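Local structure of methylornithine synthase PylB (Methanosarcina barkeri, 3T7V) at residues E98-L103 with K136-L141; E130-V135 with L156-K161; L288-G293 with M334-A339. The protein isomerises L-lysine to (3R)-3-methyl-D-ornithine by a radical SAM mechanism that uses a [4Fe-4S] cluster, a step in pyrrolysine biosynthesis. All blocks are in the same frame, centred on the assembly; numbering follows the deposited sequence.

Contact 1: residues E98-L103 with K136-L141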
loop_
_atom_site.group_PDB
_atom_site.type_symbol
_atom_site.label_atom_id
_atom_site.label_comp_id
_atom_site.label_asym_id
_atom_site.label_seq_id
_atom_site.Cartn_x
_atom_site.Cartn_y
_atom_site.Cartn_z
ATOM N N GLU A 98 -21.159 -5.961 -10.311
ATOM C CA GLU A 98 -21.348 -7.157 -9.533
ATOM C C GLU A 98 -20.364 -7.206 -8.390
ATOM O O GLU A 98 -20.736 -7.573 -7.257
ATOM C CB GLU A 98 -21.248 -8.353 -10.447
ATOM C CG GLU A 98 -21.262 -9.715 -9.725
ATOM C CD GLU A 98 -22.606 -10.006 -9.048
ATOM O OE1 GLU A 98 -23.625 -9.831 -9.774
ATOM O OE2 GLU A 98 -22.637 -10.425 -7.823
ATOM N N THR A 99 -19.134 -6.783 -8.620
ATOM C CA THR A 99 -18.125 -6.782 -7.530
ATOM C C THR A 99 -18.597 -5.814 -6.451
ATOM O O THR A 99 -18.586 -6.165 -5.212
ATOM C CB THR A 99 -16.768 -6.333 -8.067
ATOM O OG1 THR A 99 -16.350 -7.317 -9.031
ATOM C CG2 THR A 99 -15.756 -6.313 -6.962
ATOM N N CYS A 100 -19.049 -4.644 -6.854
ATOM C CA CYS A 100 -19.509 -3.659 -5.862
ATOM C C CYS A 100 -20.658 -4.249 -4.997
ATOM O O CYS A 100 -20.716 -3.987 -3.779
ATOM C CB CYS A 100 -20.046 -2.383 -6.497
ATOM S SG CYS A 100 -18.689 -1.369 -7.114
ATOM N N LYS A 101 -21.584 -4.993 -5.611
ATOM C CA LYS A 101 -22.745 -5.509 -4.843
ATOM C C LYS A 101 -22.221 -6.391 -3.704
ATOM O O LYS A 101 -22.823 -6.412 -2.610
ATOM C CB LYS A 101 -23.678 -6.282 -5.734
ATOM C CG LYS A 101 -24.467 -5.294 -6.583
ATOM C CD LYS A 101 -25.556 -5.991 -7.419
ATOM C CE LYS A 101 -26.034 -5.159 -8.606
ATOM N NZ LYS A 101 -27.088 -5.976 -9.334
ATOM N N THR A 102 -21.101 -7.099 -3.918
ATOM C CA THR A 102 -20.647 -8.020 -2.921
ATOM C C THR A 102 -19.941 -7.293 -1.777
ATOM O O THR A 102 -19.677 -7.893 -0.753
ATOM C CB THR A 102 -19.675 -9.123 -3.499
ATOM O OG1 THR A 102 -18.444 -8.546 -3.946
ATOM C CG2 THR A 102 -20.271 -9.814 -4.669
ATOM N N LEU A 103 -19.622 -5.992 -1.965
ATOM C CA LEU A 103 -18.858 -5.218 -0.991
ATOM C C LEU A 103 -19.785 -4.428 -0.066
ATOM O O LEU A 103 -19.384 -4.002 1.060
ATOM C CB LEU A 103 -17.929 -4.204 -1.716
ATOM C CG LEU A 103 -16.893 -4.965 -2.522
ATOM C CD1 LEU A 103 -16.022 -3.958 -3.186
ATOM C CD2 LEU A 103 -16.103 -5.956 -1.691
ATOM N N LYS A 136 -18.350 5.142 -6.857
ATOM C CA LYS A 136 -18.741 6.022 -5.745
ATOM C C LYS A 136 -20.277 5.969 -5.622
ATOM O O LYS A 136 -20.809 5.935 -4.508
ATOM C CB LYS A 136 -18.268 7.436 -6.006
ATOM C CG LYS A 136 -18.363 8.326 -4.772
ATOM C CD LYS A 136 -17.240 7.974 -3.811
ATOM C CE LYS A 136 -17.282 8.947 -2.683
ATOM N NZ LYS A 136 -16.034 8.707 -1.821
ATOM N N GLU A 137 -20.985 5.984 -6.773
ATOM C CA GLU A 137 -22.466 5.927 -6.716
ATOM C C GLU A 137 -22.968 4.605 -6.120
ATOM O O GLU A 137 -23.989 4.594 -5.409
ATOM C CB GLU A 137 -23.031 6.089 -8.126
ATOM C CG GLU A 137 -22.995 7.510 -8.666
ATOM C CD GLU A 137 -23.494 7.543 -10.119
ATOM O OE1 GLU A 137 -23.744 6.441 -10.767
ATOM O OE2 GLU A 137 -23.587 8.674 -10.621
ATOM N N GLU A 138 -22.275 3.505 -6.421
ATOM C CA GLU A 138 -22.649 2.172 -5.926
ATOM C C GLU A 138 -22.344 2.030 -4.475
ATOM O O GLU A 138 -23.183 1.526 -3.685
ATOM C CB GLU A 138 -21.898 1.053 -6.671
ATOM C CG GLU A 138 -22.385 0.865 -8.107
ATOM C CD GLU A 138 -23.848 0.452 -8.237
ATOM O OE1 GLU A 138 -24.487 0.916 -9.189
ATOM O OE2 GLU A 138 -24.405 -0.297 -7.357
ATOM N N LEU A 139 -21.145 2.468 -4.056
ATOM C CA LEU A 139 -20.704 2.139 -2.688
ATOM C C LEU A 139 -20.769 3.248 -1.661
ATOM O O LEU A 139 -20.886 3.001 -0.467
ATOM C CB LEU A 139 -19.206 1.669 -2.744
ATOM C CG LEU A 139 -18.957 0.413 -3.561
ATOM C CD1 LEU A 139 -17.431 0.102 -3.556
ATOM C CD2 LEU A 139 -19.763 -0.718 -2.968
ATOM N N GLY A 140 -20.619 4.474 -2.107
ATOM C CA GLY A 140 -20.591 5.594 -1.163
ATOM C C GLY A 140 -19.369 5.689 -0.235
ATOM O O GLY A 140 -19.281 6.597 0.544
ATOM N N LEU A 141 -18.446 4.764 -0.345
ATOM C CA LEU A 141 -17.316 4.626 0.582
ATOM C C LEU A 141 -16.207 5.482 0.091
ATOM O O LEU A 141 -16.112 5.880 -1.102
ATOM C CB LEU A 141 -16.741 3.151 0.504
ATOM C CG LEU A 141 -17.615 2.092 1.225
ATOM C CD1 LEU A 141 -17.063 0.723 0.897
ATOM C CD2 LEU A 141 -17.567 2.362 2.748
#

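Contact 2: residues E130-V135 with L156-K161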
loop_
_atom_site.group_PDB
_atom_site.type_symbol
_atom_site.label_atom_id
_atom_site.label_comp_id
_atom_site.label_asym_id
_atom_site.label_seq_id
_atom_site.Cartn_x
_atom_site.Cartn_y
_atom_site.Cartn_z
ATOM N N GLU A 130 -15.363 7.974 -15.349
ATOM C CA GLU A 130 -16.715 7.402 -15.263
ATOM C C GLU A 130 -16.694 6.177 -14.362
ATOM O O GLU A 130 -17.667 5.912 -13.626
ATOM C CB GLU A 130 -17.205 7.028 -16.708
ATOM C CG GLU A 130 -18.653 6.475 -16.791
ATOM C CD GLU A 130 -19.228 6.484 -18.220
ATOM O OE1 GLU A 130 -20.317 5.889 -18.425
ATOM O OE2 GLU A 130 -18.606 7.088 -19.135
ATOM N N LEU A 131 -15.604 5.412 -14.428
ATOM C CA LEU A 131 -15.469 4.244 -13.512
ATOM C C LEU A 131 -15.469 4.736 -12.031
ATOM O O LEU A 131 -16.184 4.162 -11.147
ATOM C CB LEU A 131 -14.193 3.401 -13.828
ATOM C CG LEU A 131 -14.025 2.137 -12.996
ATOM C CD1 LEU A 131 -12.997 1.303 -13.808
ATOM C CD2 LEU A 131 -13.477 2.492 -11.668
ATOM N N VAL A 132 -14.710 5.748 -11.698
ATOM C CA VAL A 132 -14.780 6.230 -10.320
ATOM C C VAL A 132 -16.178 6.714 -9.933
ATOM O O VAL A 132 -16.658 6.379 -8.832
ATOM C CB VAL A 132 -13.760 7.411 -10.160
ATOM C CG1 VAL A 132 -13.879 8.061 -8.769
ATOM C CG2 VAL A 132 -12.315 6.901 -10.353
ATOM N N GLN A 133 -16.862 7.400 -10.850
ATOM C CA GLN A 133 -18.215 7.893 -10.558
ATOM C C GLN A 133 -19.128 6.702 -10.266
ATOM O O GLN A 133 -19.908 6.745 -9.317
ATOM C CB GLN A 133 -18.725 8.669 -11.763
ATOM C CG GLN A 133 -20.185 9.158 -11.561
ATOM C CD GLN A 133 -20.734 9.902 -12.754
ATOM O OE1 GLN A 133 -20.015 10.297 -13.624
ATOM N NE2 GLN A 133 -22.041 10.021 -12.831
ATOM N N ILE A 134 -19.082 5.636 -11.059
ATOM C CA ILE A 134 -19.960 4.480 -10.863
ATOM C C ILE A 134 -19.678 3.808 -9.585
ATOM O O ILE A 134 -20.623 3.460 -8.839
ATOM C CB ILE A 134 -19.883 3.505 -12.079
ATOM C CG1 ILE A 134 -20.576 4.160 -13.281
ATOM C CG2 ILE A 134 -20.511 2.157 -11.737
ATOM C CD1 ILE A 134 -20.232 3.525 -14.592
ATOM N N VAL A 135 -18.400 3.567 -9.275
ATOM C CA VAL A 135 -18.114 2.944 -7.995
ATOM C C VAL A 135 -18.543 3.818 -6.794
ATOM O O VAL A 135 -19.069 3.311 -5.785
ATOM C CB VAL A 135 -16.589 2.615 -7.895
ATOM C CG1 VAL A 135 -16.264 2.072 -6.487
ATOM C CG2 VAL A 135 -16.227 1.577 -9.011
ATOM N N LEU A 156 -7.906 15.728 -11.218
ATOM C CA LEU A 156 -8.884 16.728 -10.759
ATOM C C LEU A 156 -10.317 16.247 -11.030
ATOM O O LEU A 156 -11.191 16.337 -10.122
ATOM C CB LEU A 156 -8.490 18.013 -11.533
ATOM C CG LEU A 156 -9.316 19.181 -11.631
ATOM C CD1 LEU A 156 -8.372 20.272 -12.224
ATOM C CD2 LEU A 156 -10.583 18.944 -12.407
ATOM N N LYS A 157 -10.561 15.602 -12.176
ATOM C CA LYS A 157 -11.900 15.108 -12.471
ATOM C C LYS A 157 -12.286 13.928 -11.562
ATOM O O LYS A 157 -13.469 13.810 -11.132
ATOM C CB LYS A 157 -12.016 14.727 -13.919
ATOM C CG LYS A 157 -12.030 15.970 -14.831
ATOM C CD LYS A 157 -11.943 15.442 -16.255
ATOM C CE LYS A 157 -12.248 16.567 -17.177
ATOM N NZ LYS A 157 -11.303 16.407 -18.324
ATOM N N ALA A 158 -11.306 13.079 -11.280
ATOM C CA ALA A 158 -11.624 11.951 -10.400
ATOM C C ALA A 158 -11.912 12.366 -8.973
ATOM O O ALA A 158 -12.748 11.758 -8.323
ATOM C CB ALA A 158 -10.531 10.915 -10.449
ATOM N N ARG A 159 -11.268 13.443 -8.522
ATOM C CA ARG A 159 -11.552 14.046 -7.199
ATOM C C ARG A 159 -12.995 14.525 -7.145
ATOM O O ARG A 159 -13.742 14.262 -6.193
ATOM C CB ARG A 159 -10.560 15.151 -6.910
ATOM C CG ARG A 159 -10.834 15.849 -5.557
ATOM C CD ARG A 159 -10.668 14.942 -4.363
ATOM N NE ARG A 159 -10.962 15.682 -3.156
ATOM C CZ ARG A 159 -11.075 15.118 -1.960
ATOM N NH1 ARG A 159 -10.838 13.813 -1.800
ATOM N NH2 ARG A 159 -11.298 15.889 -0.921
ATOM N N GLU A 160 -13.421 15.191 -8.209
ATOM C CA GLU A 160 -14.812 15.710 -8.255
ATOM C C GLU A 160 -15.875 14.592 -8.250
ATOM O O GLU A 160 -16.956 14.780 -7.694
ATOM C CB GLU A 160 -14.925 16.645 -9.474
ATOM C CG GLU A 160 -16.221 17.447 -9.480
ATOM C CD GLU A 160 -16.472 18.428 -8.302
ATOM O OE1 GLU A 160 -15.563 19.001 -7.599
ATOM O OE2 GLU A 160 -17.672 18.676 -8.136
ATOM N N LYS A 161 -15.513 13.390 -8.772
ATOM C CA LYS A 161 -16.390 12.217 -8.747
ATOM C C LYS A 161 -16.354 11.392 -7.453
ATOM O O LYS A 161 -17.077 10.446 -7.325
ATOM C CB LYS A 161 -16.152 11.252 -9.924
ATOM C CG LYS A 161 -16.360 11.896 -11.278
ATOM C CD LYS A 161 -17.759 12.455 -11.436
ATOM C CE LYS A 161 -18.028 12.614 -12.941
ATOM N NZ LYS A 161 -19.359 13.190 -13.186
#

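Contact 3: residues L288-G293 with M334-A339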
loop_
_atom_site.group_PDB
_atom_site.type_symbol
_atom_site.label_atom_id
_atom_site.label_comp_id
_atom_site.label_asym_id
_atom_site.label_seq_id
_atom_site.Cartn_x
_atom_site.Cartn_y
_atom_site.Cartn_z
ATOM N N LEU A 288 1.772 -10.511 11.827
ATOM C CA LEU A 288 3.131 -10.061 12.107
ATOM C C LEU A 288 3.241 -8.548 11.846
ATOM O O LEU A 288 3.914 -7.767 12.563
ATOM C CB LEU A 288 4.098 -10.801 11.189
ATOM C CG LEU A 288 4.294 -12.305 11.507
ATOM C CD1 LEU A 288 5.107 -13.031 10.444
ATOM C CD2 LEU A 288 4.957 -12.432 12.863
ATOM N N ARG A 289 2.567 -8.139 10.773
ATOM C CA ARG A 289 2.660 -6.684 10.345
ATOM C C ARG A 289 1.879 -5.803 11.278
ATOM O O ARG A 289 2.367 -4.710 11.666
ATOM C CB ARG A 289 2.163 -6.531 8.892
ATOM C CG ARG A 289 3.162 -7.138 7.877
ATOM C CD ARG A 289 2.508 -7.609 6.569
ATOM N NE ARG A 289 3.601 -7.968 5.646
ATOM C CZ ARG A 289 4.315 -9.121 5.685
ATOM N NH1 ARG A 289 4.079 -10.065 6.618
ATOM N NH2 ARG A 289 5.319 -9.290 4.816
ATOM N N LEU A 290 0.671 -6.203 11.692
ATOM C CA LEU A 290 -0.022 -5.461 12.764
ATOM C C LEU A 290 0.769 -5.426 14.074
ATOM O O LEU A 290 0.868 -4.338 14.729
ATOM C CB LEU A 290 -1.428 -6.035 13.072
ATOM C CG LEU A 290 -2.395 -5.916 11.851
ATOM C CD1 LEU A 290 -3.603 -6.839 12.109
ATOM C CD2 LEU A 290 -2.851 -4.439 11.654
ATOM N N ASN A 291 1.421 -6.559 14.433
ATOM C CA ASN A 291 2.240 -6.540 15.651
ATOM C C ASN A 291 3.535 -5.795 15.497
ATOM O O ASN A 291 4.220 -5.575 16.485
ATOM C CB ASN A 291 2.488 -7.981 16.081
ATOM C CG ASN A 291 1.255 -8.596 16.699
ATOM O OD1 ASN A 291 0.376 -7.868 17.251
ATOM N ND2 ASN A 291 1.170 -9.918 16.656
ATOM N N ALA A 292 3.876 -5.342 14.301
ATOM C CA ALA A 292 5.043 -4.442 14.105
ATOM C C ALA A 292 4.583 -2.954 14.043
ATOM O O ALA A 292 5.437 -2.063 13.946
ATOM C CB ALA A 292 5.752 -4.771 12.793
ATOM N N GLY A 293 3.274 -2.692 14.141
ATOM C CA GLY A 293 2.802 -1.288 14.190
ATOM C C GLY A 293 1.869 -0.844 13.085
ATOM O O GLY A 293 1.473 0.290 13.057
ATOM N N MET A 334 -6.557 -11.809 17.830
ATOM C CA MET A 334 -5.453 -10.932 18.244
ATOM C C MET A 334 -5.859 -9.944 19.294
ATOM O O MET A 334 -5.001 -9.280 19.844
ATOM C CB MET A 334 -4.936 -10.110 17.049
ATOM C CG MET A 334 -4.234 -10.936 16.023
ATOM S SD MET A 334 -3.800 -9.771 14.713
ATOM C CE MET A 334 -2.488 -8.835 15.534
ATOM N N GLY A 335 -7.171 -9.813 19.554
ATOM C CA GLY A 335 -7.662 -8.776 20.453
ATOM C C GLY A 335 -7.870 -7.427 19.821
ATOM O O GLY A 335 -7.871 -6.376 20.524
ATOM N N MET A 336 -8.059 -7.442 18.507
ATOM C CA MET A 336 -8.232 -6.163 17.774
ATOM C C MET A 336 -9.621 -6.155 17.181
ATOM O O MET A 336 -10.255 -7.211 17.053
ATOM C CB MET A 336 -7.146 -6.004 16.702
ATOM C CG MET A 336 -5.742 -5.914 17.372
ATOM S SD MET A 336 -4.508 -5.642 16.115
ATOM C CE MET A 336 -4.291 -3.851 16.376
ATOM N N LYS A 337 -10.062 -4.981 16.746
ATOM C CA LYS A 337 -11.466 -4.786 16.235
ATOM C C LYS A 337 -11.487 -3.800 15.076
ATOM O O LYS A 337 -10.727 -2.845 15.090
ATOM C CB LYS A 337 -12.365 -4.262 17.401
ATOM C CG LYS A 337 -13.840 -4.014 17.155
ATOM C CD LYS A 337 -14.520 -3.506 18.442
ATOM C CE LYS A 337 -16.010 -3.128 18.223
ATOM N NZ LYS A 337 -16.747 -4.163 17.439
ATOM N N PRO A 338 -12.376 -3.985 14.108
ATOM C CA PRO A 338 -12.485 -2.908 13.152
ATOM C C PRO A 338 -12.856 -1.591 13.763
ATOM O O PRO A 338 -13.704 -1.535 14.680
ATOM C CB PRO A 338 -13.520 -3.419 12.137
ATOM C CG PRO A 338 -13.528 -4.891 12.289
ATOM C CD PRO A 338 -13.244 -5.124 13.776
ATOM N N ALA A 339 -12.242 -0.507 13.224
ATOM C CA ALA A 339 -12.547 0.857 13.629
ATOM C C ALA A 339 -13.956 1.330 13.210
ATOM O O ALA A 339 -14.597 0.791 12.277
ATOM C CB ALA A 339 -11.500 1.809 13.038
#

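Contact 1: residues E98-L103 with K136-L141
Next to the Cys100–Leu139 contact, Thr99 O is gripped twice: Thr102 OG1 reaches it at 2.7 Å, in the carbonyl plane and on a lone pair, while Thr102 N donates as well. The next carbonyl oxygen, Cys100 O, receives Leu103 N at 2.9 Å and is also touched by the methyl Leu139 CD2 at 3.5 Å. Leu139 lies over the Cys100 side chain, its CD2 3.9 Å from Cys100 CB and its CD1 4.1 Å from Cys100 SG. Cys100 places SG beside its own backbone N (chi1 -75°), where it meets both Leu139 CG and Glu138 CB. Leu103 CB lies beyond, against Leu139 CD2 at 4.1 Å. The contact pairs helices 93-103 and 126-139, neighbours on the outside of the TIM-barrel-type radical SAM core; each follows a parallel strand, 58-68 and 110-115. An alanine in place of Leu139 would remove both methyls and would probably leave a gap beside Cys100 and Leu103. Glu138 joins the packing through CB alone, its carboxylate being salt-bridged to Lys104. Gly140, the first residue past helix 126-139, has positive phi, and Lys136 NZ folds back to Leu141 O at 2.9 Å, reaching it from 46° out of the carbonyl plane; the same amine also bonds Gly162 O.

Contact 2: residues E130-V135 with L156-K161
Lys161 lies across Gln133 and can be followed atom by atom. Lys161 CB sits against the helix backbone, 4.0 Å from Gln133 CA, and also meets Val132 CG1 at 4.1 Å. This close start agrees with the backbone approach, since Gln133 CA and Lys161 CA are 5.0 Å apart. From there the chain bends at its second torsion (chi2 -59°), which turns it across the glutamine at a slant. Lys161 CG and then Lys161 CD pass over Gln133 CB, Lys161 CD at 3.9 Å. Lys161 CE comes to 3.1 Å from Gln133 OE1, and Lys161 NZ ends 3.0 Å from that same OE1 in a weak hydrogen bond. The aliphatic part of the lysine supplies much of the contact, since CB, CG, CD and CE all meet Gln133.

Gln133 meets it with an extended chain, CG anti to the backbone N (chi1 177°), which carries the amide out to the lysine's tip. The other end of that amide is used too: NE2 donates to Glu137 OE2, one turn on in the same helix. With a partner at each end, the amide's flip is probably fixed, OE1 toward the lysine.

On the buried side, Val132 CG1 rests 3.9 Å from Ala158 O, and Val132 CG2 faces Ala158 CB at 4.4 Å. Ala158 leans in addition on Tyr202, and Lys161 on Val129. Val132 against Ala158 on the buried side and Lys161 with Gln133 nearer solvent join helices 126-139 and 152-160, consecutive outer helices of the parallel beta/alpha barrel, linked through strand 143-146.

Contact 3: residues L288-G293 with M334-A339
The amide of Asn291 has the methyl of Met334 standing well out of its plane, displaced past CG toward the O and N ends. Met334 CE lies 3.5 Å from Asn291 OD1, 3.9 Å from Asn291 CG and 4.0 Å from Asn291 ND2, so the approach is a van der Waals one. The two side chains come from opposite directions. The curl of Met334 at its last torsion (chi3 71°) puts Met334 CE there and also brings it to 3.9 Å from Leu290 CB. Leu290 crosses this methionine at about a right angle: its CD1 touches Met334 SD at 3.9 Å and, further on, Met336 SD at 4.3 Å. One leucine methyl thus meets two sulfurs. In the fold, this packs the end of helix 278-291, which follows barrel strand 275-277, against the turn leading from helix 324-334 into strand 337-338, itself paired in parallel with strand 58-68. Both helices finish in Schellman motifs, with Gly293 and Gly335 at positive phi. Leu290 also leans on Leu331 and Ala276, while its carbonyl O accepts from Gly293 N at 3.0 Å and from Arg51.

In the fold
From the N terminus, helix 93-103 leads through strand 110-115 into helix 126-139, and contact 1 closes this loop. Contact 2 opens on that second helix before contact 1 has closed and ends after strand 143-146, at residues 156-161; the two loops therefore cross. They share helix 126-139 and also touch directly, Lys136 CB to Lys161 O at 3.5 Å and Cys100 SG to Val135 CG1 at 4.3 Å. Together they join three successive outer helices of the radical SAM core. Contact 3 follows in series, its centre about 26 Å from that of contact 1; it closes the loop from helix 278-291 through strand 296-300 and helix 324-334 to the C-terminal residues 334-339.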